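Long-range contacts in BH2621 protein (Bacillus halodurans, PDB 2QML), which is experimentally uncharacterised but has a GNAT fold and probably acts as an N-acyltransferase, perhaps passing fatty acyl groups to a lysine side chain in siderophore biosynthesis: residues V18-S23 / A76-P81; D31-H36 / I52-Y57; D93-Y98 / V169-K174. One frame throughout, in Å; residues are numbered along the deposited sequence.

Contact 1. Residues V18-S23 / A76-P81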
loop_
_atom_site.group_PDB
_atom_site.type_symbol
_atom_site.label_atom_id
_atom_site.label_comp_id
_atom_site.label_asym_id
_atom_site.label_seq_id
_atom_site.Cartn_x
_atom_site.Cartn_y
_atom_site.Cartn_z
ATOM N N VAL A 18 -19.118 0.347 -0.110
ATOM C CA VAL A 18 -19.097 -0.714 0.892
ATOM C C VAL A 18 -19.823 -0.298 2.190
ATOM O O VAL A 18 -20.003 -1.115 3.102
ATOM C CB VAL A 18 -17.659 -1.203 1.192
ATOM C CG1 VAL A 18 -17.030 -1.821 -0.087
ATOM C CG2 VAL A 18 -16.755 -0.119 1.775
ATOM N N ASN A 19 -20.239 0.964 2.244
ATOM C CA ASN A 19 -20.931 1.559 3.383
ATOM C C ASN A 19 -20.101 1.413 4.681
ATOM O O ASN A 19 -20.548 0.849 5.687
ATOM C CB ASN A 19 -22.320 0.925 3.510
ATOM C CG ASN A 19 -23.252 1.743 4.304
ATOM O OD1 ASN A 19 -23.457 2.928 4.010
ATOM N ND2 ASN A 19 -23.897 1.109 5.286
ATOM N N LYS A 20 -18.867 1.872 4.620
ATOM C CA LYS A 20 -17.957 1.806 5.732
ATOM C C LYS A 20 -17.178 3.102 5.880
ATOM O O LYS A 20 -16.983 3.851 4.919
ATOM C CB LYS A 20 -16.901 0.737 5.506
ATOM C CG LYS A 20 -17.355 -0.658 5.240
ATOM C CD LYS A 20 -18.008 -1.269 6.418
ATOM C CE LYS A 20 -18.419 -2.669 6.035
ATOM N NZ LYS A 20 -19.187 -3.213 7.143
ATOM N N LYS A 21 -16.723 3.343 7.109
ATOM C CA LYS A 21 -15.797 4.414 7.448
ATOM C C LYS A 21 -14.398 3.843 7.267
ATOM O O LYS A 21 -14.092 2.799 7.846
ATOM C CB LYS A 21 -16.049 4.836 8.901
ATOM C CG LYS A 21 -15.031 5.655 9.589
ATOM C CD LYS A 21 -15.358 5.747 11.125
ATOM C CE LYS A 21 -16.851 5.965 11.384
ATOM N NZ LYS A 21 -17.133 6.330 12.843
ATOM N N LEU A 22 -13.585 4.506 6.454
ATOM C CA LEU A 22 -12.201 4.125 6.234
ATOM C C LEU A 22 -11.335 5.149 6.931
ATOM O O LEU A 22 -11.474 6.351 6.727
ATOM C CB LEU A 22 -11.848 4.133 4.760
ATOM C CG LEU A 22 -12.817 3.423 3.805
ATOM C CD1 LEU A 22 -12.214 3.446 2.402
ATOM C CD2 LEU A 22 -13.141 2.036 4.289
ATOM N N SER A 23 -10.440 4.680 7.766
ATOM C CA SER A 23 -9.532 5.633 8.404
ATOM C C SER A 23 -8.102 5.103 8.451
ATOM O O SER A 23 -7.825 3.919 8.670
ATOM C CB SER A 23 -9.990 6.040 9.765
ATOM O OG SER A 23 -10.220 4.975 10.598
ATOM N N ALA A 76 -8.034 1.185 8.759
ATOM C CA ALA A 76 -9.099 0.608 9.539
ATOM C C ALA A 76 -10.454 0.729 8.851
ATOM O O ALA A 76 -10.675 1.647 8.056
ATOM C CB ALA A 76 -9.143 1.287 10.933
ATOM N N ILE A 77 -11.344 -0.216 9.136
ATOM C CA ILE A 77 -12.698 -0.195 8.612
ATOM C C ILE A 77 -13.587 -0.153 9.834
ATOM O O ILE A 77 -13.517 -1.026 10.698
ATOM C CB ILE A 77 -13.008 -1.404 7.726
ATOM C CG1 ILE A 77 -12.053 -1.442 6.525
ATOM C CG2 ILE A 77 -14.474 -1.359 7.272
ATOM C CD1 ILE A 77 -12.098 -2.766 5.745
ATOM N N ASN A 78 -14.369 0.911 9.933
ATOM C CA ASN A 78 -15.219 1.147 11.081
ATOM C C ASN A 78 -14.437 1.087 12.388
ATOM O O ASN A 78 -14.881 0.513 13.393
ATOM C CB ASN A 78 -16.400 0.188 11.078
ATOM C CG ASN A 78 -17.453 0.566 10.055
ATOM O OD1 ASN A 78 -17.387 1.599 9.382
ATOM N ND2 ASN A 78 -18.475 -0.247 9.993
ATOM N N GLY A 79 -13.241 1.669 12.326
ATOM C CA GLY A 79 -12.348 1.744 13.450
ATOM C C GLY A 79 -11.474 0.555 13.751
ATOM O O GLY A 79 -10.531 0.702 14.500
ATOM N N VAL A 80 -11.769 -0.611 13.143
ATOM C CA VAL A 80 -10.997 -1.817 13.400
ATOM C C VAL A 80 -9.773 -1.830 12.500
ATOM O O VAL A 80 -9.917 -1.818 11.306
ATOM C CB VAL A 80 -11.836 -3.103 13.195
ATOM C CG1 VAL A 80 -10.965 -4.339 13.406
ATOM C CG2 VAL A 80 -13.150 -3.146 14.121
ATOM N N PRO A 81 -8.579 -1.836 13.083
ATOM C CA PRO A 81 -7.342 -1.796 12.307
ATOM C C PRO A 81 -7.148 -3.146 11.616
ATOM O O PRO A 81 -7.297 -4.199 12.240
ATOM C CB PRO A 81 -6.270 -1.576 13.346
ATOM C CG PRO A 81 -6.903 -2.071 14.638
ATOM C CD PRO A 81 -8.351 -1.968 14.528
HETATM O O HOH W 1 -12.374 3.345 10.231
#
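N78 turns its side-chain amide back across K20 and K21, where it takes over the work of a backbone carbonyl. Its OD1 accepts the K21 N-H at 2.9 Å in a nearly straight bond (172° at the hydrogen), while N78 N donates to K21 O at 2.8 Å. K21 is thus gripped at both backbone polar groups by one residue, just where 76-81 leaves its strand for the type I' turn I77-V80. The K20 chain passes at about a right angle to the N78 side chain, with CD 3.7 Å from ND2. Bent at chi2 (-67°), it also brings CD to 3.6 Å from I77 CG2 in one of the two conformers of I77, an oblique aliphatic crossing. Away from the turn, back along strand 70-77, the ladder is regular: L22 and I77 form an antiparallel non-hydrogen-bonded pair, S23 and A76 the hydrogen-bonded pair after it. A water accepts from G79 N, donates to K21 O and hydrogen-bonds to S23 OG at 2.7 Å, tying the turn to the neighbouring strand. The contact therefore joins strand 20-26 to the hairpin of strands 70-77 and 80-89; strand 11-15 flanks 20-26 on its other edge, and helix 123-135 packs against L22 and I77 through P125, A129 and L126.

Contact 2. Residues D31-H36 / I52-Y57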
loop_
_atom_site.group_PDB
_atom_site.type_symbol
_atom_site.label_atom_id
_atom_site.label_comp_id
_atom_site.label_asym_id
_atom_site.label_seq_id
_atom_site.Cartn_x
_atom_site.Cartn_y
_atom_site.Cartn_z
ATOM N N ASP A 31 2.008 -0.004 18.147
ATOM C CA ASP A 31 1.426 -0.949 17.220
ATOM C C ASP A 31 2.281 -2.165 16.986
ATOM O O ASP A 31 1.850 -3.038 16.249
ATOM C CB ASP A 31 1.231 -0.281 15.873
ATOM C CG ASP A 31 0.318 0.913 15.942
ATOM O OD1 ASP A 31 -0.622 0.892 16.756
ATOM O OD2 ASP A 31 0.561 1.838 15.142
ATOM N N VAL A 32 3.410 -2.265 17.675
ATOM C CA VAL A 32 4.377 -3.311 17.347
ATOM C C VAL A 32 3.832 -4.714 17.547
ATOM O O VAL A 32 4.120 -5.573 16.703
ATOM C CB VAL A 32 5.745 -3.105 18.078
ATOM C CG1 VAL A 32 5.646 -3.328 19.555
ATOM C CG2 VAL A 32 6.810 -4.050 17.428
ATOM N N ASP A 33 3.108 -4.980 18.626
ATOM C CA ASP A 33 2.589 -6.332 18.838
ATOM C C ASP A 33 1.566 -6.728 17.756
ATOM O O ASP A 33 1.558 -7.867 17.268
ATOM C CB ASP A 33 1.988 -6.475 20.243
ATOM C CG ASP A 33 2.997 -6.163 21.345
ATOM O OD1 ASP A 33 4.065 -6.754 21.404
ATOM O OD2 ASP A 33 2.715 -5.284 22.155
HETATM N N MSE A 34 0.681 -5.808 17.424
HETATM C CA MSE A 34 -0.325 -6.060 16.422
HETATM C C MSE A 34 0.300 -6.287 15.058
HETATM O O MSE A 34 -0.053 -7.235 14.362
HETATM C CB MSE A 34 -1.301 -4.877 16.340
HETATM C CG MSE A 34 -2.357 -5.029 15.260
HETATM SE SE MSE A 34 -3.672 -3.600 15.411
HETATM C CE MSE A 34 -2.649 -2.109 14.853
ATOM N N LEU A 35 1.221 -5.425 14.679
ATOM C CA LEU A 35 1.890 -5.524 13.381
ATOM C C LEU A 35 2.715 -6.830 13.308
ATOM O O LEU A 35 2.728 -7.541 12.280
ATOM C CB LEU A 35 2.727 -4.285 13.093
ATOM C CG LEU A 35 1.948 -2.988 12.873
ATOM C CD1 LEU A 35 2.923 -1.849 12.638
ATOM C CD2 LEU A 35 0.961 -3.145 11.736
ATOM N N HIS A 36 3.403 -7.156 14.405
ATOM C CA HIS A 36 4.170 -8.417 14.510
ATOM C C HIS A 36 3.275 -9.642 14.260
ATOM O O HIS A 36 3.641 -10.568 13.551
ATOM C CB HIS A 36 4.844 -8.466 15.868
ATOM C CG HIS A 36 5.559 -9.750 16.135
ATOM N ND1 HIS A 36 5.042 -10.722 16.965
ATOM C CD2 HIS A 36 6.721 -10.244 15.642
ATOM C CE1 HIS A 36 5.873 -11.744 16.989
ATOM N NE2 HIS A 36 6.903 -11.476 16.210
ATOM N N ILE A 52 9.539 -12.793 12.063
ATOM C CA ILE A 52 10.724 -12.753 12.893
ATOM C C ILE A 52 10.354 -12.521 14.360
ATOM O O ILE A 52 9.200 -12.105 14.663
ATOM C CB ILE A 52 11.698 -11.633 12.341
ATOM C CG1 ILE A 52 11.096 -10.236 12.455
ATOM C CG2 ILE A 52 12.064 -11.969 10.892
ATOM C CD1 ILE A 52 12.002 -9.090 11.989
ATOM N N PRO A 53 11.306 -12.783 15.281
ATOM C CA PRO A 53 11.058 -12.534 16.701
ATOM C C PRO A 53 10.629 -11.097 16.960
ATOM O O PRO A 53 11.053 -10.147 16.241
ATOM C CB PRO A 53 12.402 -12.878 17.353
ATOM C CG PRO A 53 12.976 -13.868 16.436
ATOM C CD PRO A 53 12.636 -13.382 15.076
ATOM N N LEU A 54 9.740 -10.941 17.939
ATOM C CA LEU A 54 9.224 -9.629 18.341
ATOM C C LEU A 54 10.366 -8.607 18.614
ATOM O O LEU A 54 10.269 -7.488 18.152
ATOM C CB LEU A 54 8.311 -9.787 19.563
ATOM C CG LEU A 54 7.662 -8.500 20.062
ATOM C CD1 LEU A 54 6.764 -7.881 18.979
ATOM C CD2 LEU A 54 6.916 -8.764 21.359
ATOM N N VAL A 55 11.455 -9.030 19.267
ATOM C CA VAL A 55 12.572 -8.148 19.560
ATOM C C VAL A 55 13.160 -7.540 18.277
ATOM O O VAL A 55 13.468 -6.356 18.219
ATOM C CB VAL A 55 13.678 -8.869 20.441
ATOM C CG1 VAL A 55 14.384 -10.021 19.705
ATOM C CG2 VAL A 55 14.696 -7.856 20.921
ATOM N N ASP A 56 13.277 -8.357 17.252
ATOM C CA ASP A 56 13.810 -7.904 15.972
ATOM C C ASP A 56 12.792 -7.043 15.247
ATOM O O ASP A 56 13.166 -6.003 14.661
ATOM C CB ASP A 56 14.168 -9.076 15.129
ATOM C CG ASP A 56 15.268 -9.910 15.753
ATOM O OD1 ASP A 56 16.235 -9.379 16.382
ATOM O OD2 ASP A 56 15.117 -11.156 15.622
ATOM N N TYR A 57 11.526 -7.483 15.238
ATOM C CA TYR A 57 10.481 -6.705 14.584
ATOM C C TYR A 57 10.418 -5.294 15.186
ATOM O O TYR A 57 10.289 -4.340 14.444
ATOM C CB TYR A 57 9.091 -7.411 14.558
ATOM C CG TYR A 57 8.162 -6.638 13.648
ATOM C CD1 TYR A 57 8.309 -6.669 12.268
ATOM C CD2 TYR A 57 7.187 -5.800 14.198
ATOM C CE1 TYR A 57 7.492 -5.921 11.464
ATOM C CE2 TYR A 57 6.398 -5.032 13.400
ATOM C CZ TYR A 57 6.554 -5.099 12.039
ATOM O OH TYR A 57 5.752 -4.292 11.306
#
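The start of helix 54-65 packs against helix 32-38 in the helical part of this GNAT domain that lies between strands 20-26 and 70-77, and the imidazole of H36 makes the hydrogen bond between the two segments. CG stands anti to the backbone N (chi1 175°), and the ring beyond it reaches the residues just before helix 54-65. There NE2 donates to I52 O at 2.8 Å; the oxygen lies close to the ring plane, but the bond is bent, with 133° at the hydrogen. I52 O also accepts from H40 NE2, so H36 and H40 both bond to one carbonyl just ahead of P53, the N-cap residue.

L54 crosses the H36 side chain at about a right angle. Its CD1 lies over one ring face, 4.0 Å from the centroid and 26° off the normal, a CH-pi contact, and the other methyl, CD2, comes to 3.5 Å from D33 OD1.

Y57 points toward helix 32-38. V32 CG2 meets its ring at the edge, 3.7 Å from CD2, the two side chains running alongside each other in opposite senses. H36 CA lies over one face of the same ring, and L35 CB approaches obliquely, 3.5 Å from Y57 OH. The ring is thereby bordered by three residues spanning about one helical turn.

V32 and L35 extend the apolar seam to L61, and L35 reaches Y84 of strand 80-89. Such a pair of helices, inserted between strands 20-26 and 70-77, which probably correspond to β1 and β2, and packed on the sheet, is typical of the N-terminal half of the GNAT fold.

Contact 3. Residues D93-Y98 / V169-K174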
loop_
_atom_site.group_PDB
_atom_site.type_symbol
_atom_site.label_atom_id
_atom_site.label_comp_id
_atom_site.label_asym_id
_atom_site.label_seq_id
_atom_site.Cartn_x
_atom_site.Cartn_y
_atom_site.Cartn_z
ATOM N N ASP A 93 14.021 5.276 -3.053
ATOM C CA ASP A 93 13.717 3.901 -2.899
ATOM C C ASP A 93 14.511 3.046 -3.895
ATOM O O ASP A 93 14.924 3.548 -4.948
ATOM C CB ASP A 93 12.236 3.692 -3.169
ATOM C CG ASP A 93 11.760 2.355 -2.692
ATOM O OD1 ASP A 93 11.535 2.260 -1.456
ATOM O OD2 ASP A 93 11.597 1.426 -3.527
ATOM N N ILE A 94 14.690 1.774 -3.558
ATOM C CA ILE A 94 15.364 0.811 -4.436
ATOM C C ILE A 94 14.712 0.743 -5.824
ATOM O O ILE A 94 15.403 0.567 -6.835
ATOM C CB ILE A 94 15.467 -0.597 -3.767
ATOM C CG1 ILE A 94 16.378 -1.507 -4.589
ATOM C CG2 ILE A 94 14.084 -1.257 -3.529
ATOM C CD1 ILE A 94 16.566 -2.837 -3.946
ATOM N N ILE A 95 13.405 0.967 -5.906
ATOM C CA ILE A 95 12.724 0.786 -7.213
ATOM C C ILE A 95 13.152 1.859 -8.245
ATOM O O ILE A 95 13.029 1.617 -9.441
ATOM C CB ILE A 95 11.189 0.733 -7.067
ATOM C CG1 ILE A 95 10.501 0.059 -8.270
ATOM C CG2 ILE A 95 10.601 2.166 -6.816
ATOM C CD1 ILE A 95 10.960 -1.330 -8.620
ATOM N N ALA A 96 13.702 3.003 -7.797
ATOM C CA ALA A 96 14.217 4.057 -8.674
ATOM C C ALA A 96 15.268 3.528 -9.656
ATOM O O ALA A 96 15.466 4.085 -10.700
ATOM C CB ALA A 96 14.817 5.229 -7.864
ATOM N N ASN A 97 15.989 2.500 -9.273
ATOM C CA ASN A 97 17.013 1.906 -10.135
ATOM C C ASN A 97 16.493 1.122 -11.332
ATOM O O ASN A 97 17.267 0.761 -12.196
ATOM C CB ASN A 97 17.862 0.955 -9.307
ATOM C CG ASN A 97 18.560 1.644 -8.178
ATOM O OD1 ASN A 97 19.310 2.580 -8.384
ATOM N ND2 ASN A 97 18.266 1.227 -6.969
ATOM N N TYR A 98 15.200 0.854 -11.388
ATOM C CA TYR A 98 14.631 -0.039 -12.399
ATOM C C TYR A 98 13.845 0.601 -13.529
ATOM O O TYR A 98 13.449 -0.105 -14.454
ATOM C CB TYR A 98 13.748 -1.062 -11.670
ATOM C CG TYR A 98 14.537 -1.982 -10.785
ATOM C CD1 TYR A 98 14.911 -1.600 -9.513
ATOM C CD2 TYR A 98 14.945 -3.229 -11.227
ATOM C CE1 TYR A 98 15.657 -2.417 -8.707
ATOM C CE2 TYR A 98 15.680 -4.058 -10.421
ATOM C CZ TYR A 98 16.042 -3.643 -9.166
ATOM O OH TYR A 98 16.748 -4.454 -8.338
ATOM N N VAL A 169 10.927 -6.925 -12.335
ATOM C CA VAL A 169 12.081 -6.322 -11.680
ATOM C C VAL A 169 12.715 -7.343 -10.712
ATOM O O VAL A 169 12.035 -7.895 -9.840
ATOM C CB VAL A 169 11.698 -5.002 -10.967
ATOM C CG1 VAL A 169 11.326 -3.914 -11.975
ATOM C CG2 VAL A 169 10.511 -5.184 -9.989
ATOM N N GLU A 170 13.972 -7.614 -10.970
ATOM C CA GLU A 170 14.791 -8.519 -10.168
ATOM C C GLU A 170 15.287 -7.774 -8.951
ATOM O O GLU A 170 16.309 -7.127 -9.010
ATOM C CB GLU A 170 15.982 -9.023 -10.982
ATOM C CG GLU A 170 15.629 -10.060 -11.944
ATOM C CD GLU A 170 15.987 -11.432 -11.406
ATOM O OE1 GLU A 170 15.788 -11.707 -10.205
ATOM O OE2 GLU A 170 16.505 -12.207 -12.178
ATOM N N LEU A 171 14.512 -7.806 -7.879
ATOM C CA LEU A 171 14.810 -7.098 -6.647
ATOM C C LEU A 171 15.560 -8.073 -5.733
ATOM O O LEU A 171 15.565 -9.270 -5.971
ATOM C CB LEU A 171 13.513 -6.618 -6.019
ATOM C CG LEU A 171 12.785 -5.491 -6.769
ATOM C CD1 LEU A 171 11.324 -5.471 -6.325
ATOM C CD2 LEU A 171 13.487 -4.157 -6.586
ATOM N N PRO A 172 16.215 -7.561 -4.672
ATOM C CA PRO A 172 16.942 -8.474 -3.767
ATOM C C PRO A 172 16.043 -9.558 -3.146
ATOM O O PRO A 172 16.472 -10.685 -3.018
ATOM C CB PRO A 172 17.510 -7.524 -2.703
ATOM C CG PRO A 172 17.564 -6.203 -3.329
ATOM C CD PRO A 172 16.430 -6.153 -4.322
ATOM N N ASP A 173 14.786 -9.221 -2.874
ATOM C CA ASP A 173 13.876 -10.119 -2.188
ATOM C C ASP A 173 12.843 -10.866 -2.997
ATOM O O ASP A 173 12.154 -11.752 -2.466
ATOM C CB ASP A 173 13.099 -9.313 -1.122
ATOM C CG ASP A 173 12.298 -8.138 -1.708
ATOM O OD1 ASP A 173 12.767 -7.398 -2.615
ATOM O OD2 ASP A 173 11.185 -7.903 -1.195
ATOM N N LYS A 174 12.740 -10.539 -4.273
ATOM C CA LYS A 174 11.718 -11.146 -5.089
ATOM C C LYS A 174 11.908 -10.768 -6.544
ATOM O O LYS A 174 12.667 -9.851 -6.850
ATOM C CB LYS A 174 10.324 -10.616 -4.689
ATOM C CG LYS A 174 10.170 -9.133 -4.765
ATOM C CD LYS A 174 8.804 -8.627 -4.291
ATOM C CE LYS A 174 8.791 -7.149 -4.084
ATOM N NZ LYS A 174 7.514 -6.573 -3.589
#
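I94, the first residue of the 3-10 segment 94-97, extends its side chain to meet P172 tip to tip. The chain is fully extended, with CG1 anti to the backbone N (chi1 -170°) and CD1 anti in turn (chi2 177°), and CD1 comes to 3.3 Å from P172 CD, tighter than ordinary van der Waals contact.

I95 is held at its backbone by D93, whose OD2 accepts from I95 N at 3.0 Å in an Asx turn at the start of the 3-10 segment; D93 OD1 is hydrogen-bonded to H69. The I95 side chain belongs to the buried side. Its CD1 stands 4.1 Å from V169 CG2, the two side chains crossing at about a right angle, and L178 touches both residues from strand 175-182.

Y98, at the far end of the segment, makes the polar link. OH donates to E170 O at 2.8 Å from above the carbonyl plane, 38° out of it. The accepting oxygen itself lies near the plane of the phenol ring, at its edge. Two aliphatic side chains approach the ring obliquely: V169 CB lies 3.7 Å from CD2, and L171 CD2 lies 3.5 Å from CE1. Hydroxyl and ring carbons thus engage three consecutive residues, V169 to L171, and E170, whose carbonyl is used, is the centre of an inverse gamma turn. Y98 O accepts a further bond from K167 NZ, also on strand 164-170.

A short 3-10 turn in the connection between strands 80-89 and 106-112 is in this way laid against strand 164-170, an outermost strand of the sheet, at the turn of the beta hairpin it forms with strand 175-182, as in the C-terminal half of GNAT domains.

The three contacts join different parts of one GNAT fold: two lie on its mixed sheet, one between helices beside it. Contact 2 is nested inside the chain loop closed by contact 1: strand 20-26 leads into helix 32-38, and helix 54-65 leads back to strand 70-77. Their centres are about 24 Å apart, yet they touch where P81 CG packs 3.7 Å from SE of M34, a selenomethionine. Contact 3 follows both in sequence and lies across the chain's centre from contact 1, with about 32 Å between centres. Contacts 2 and 3 do not touch, their nearest atoms being about 12 Å apart. Contacts 1 and 2 tie together the N-terminal part, while contact 3 joins the 80-89/106-112 connection to the C-terminal hairpin.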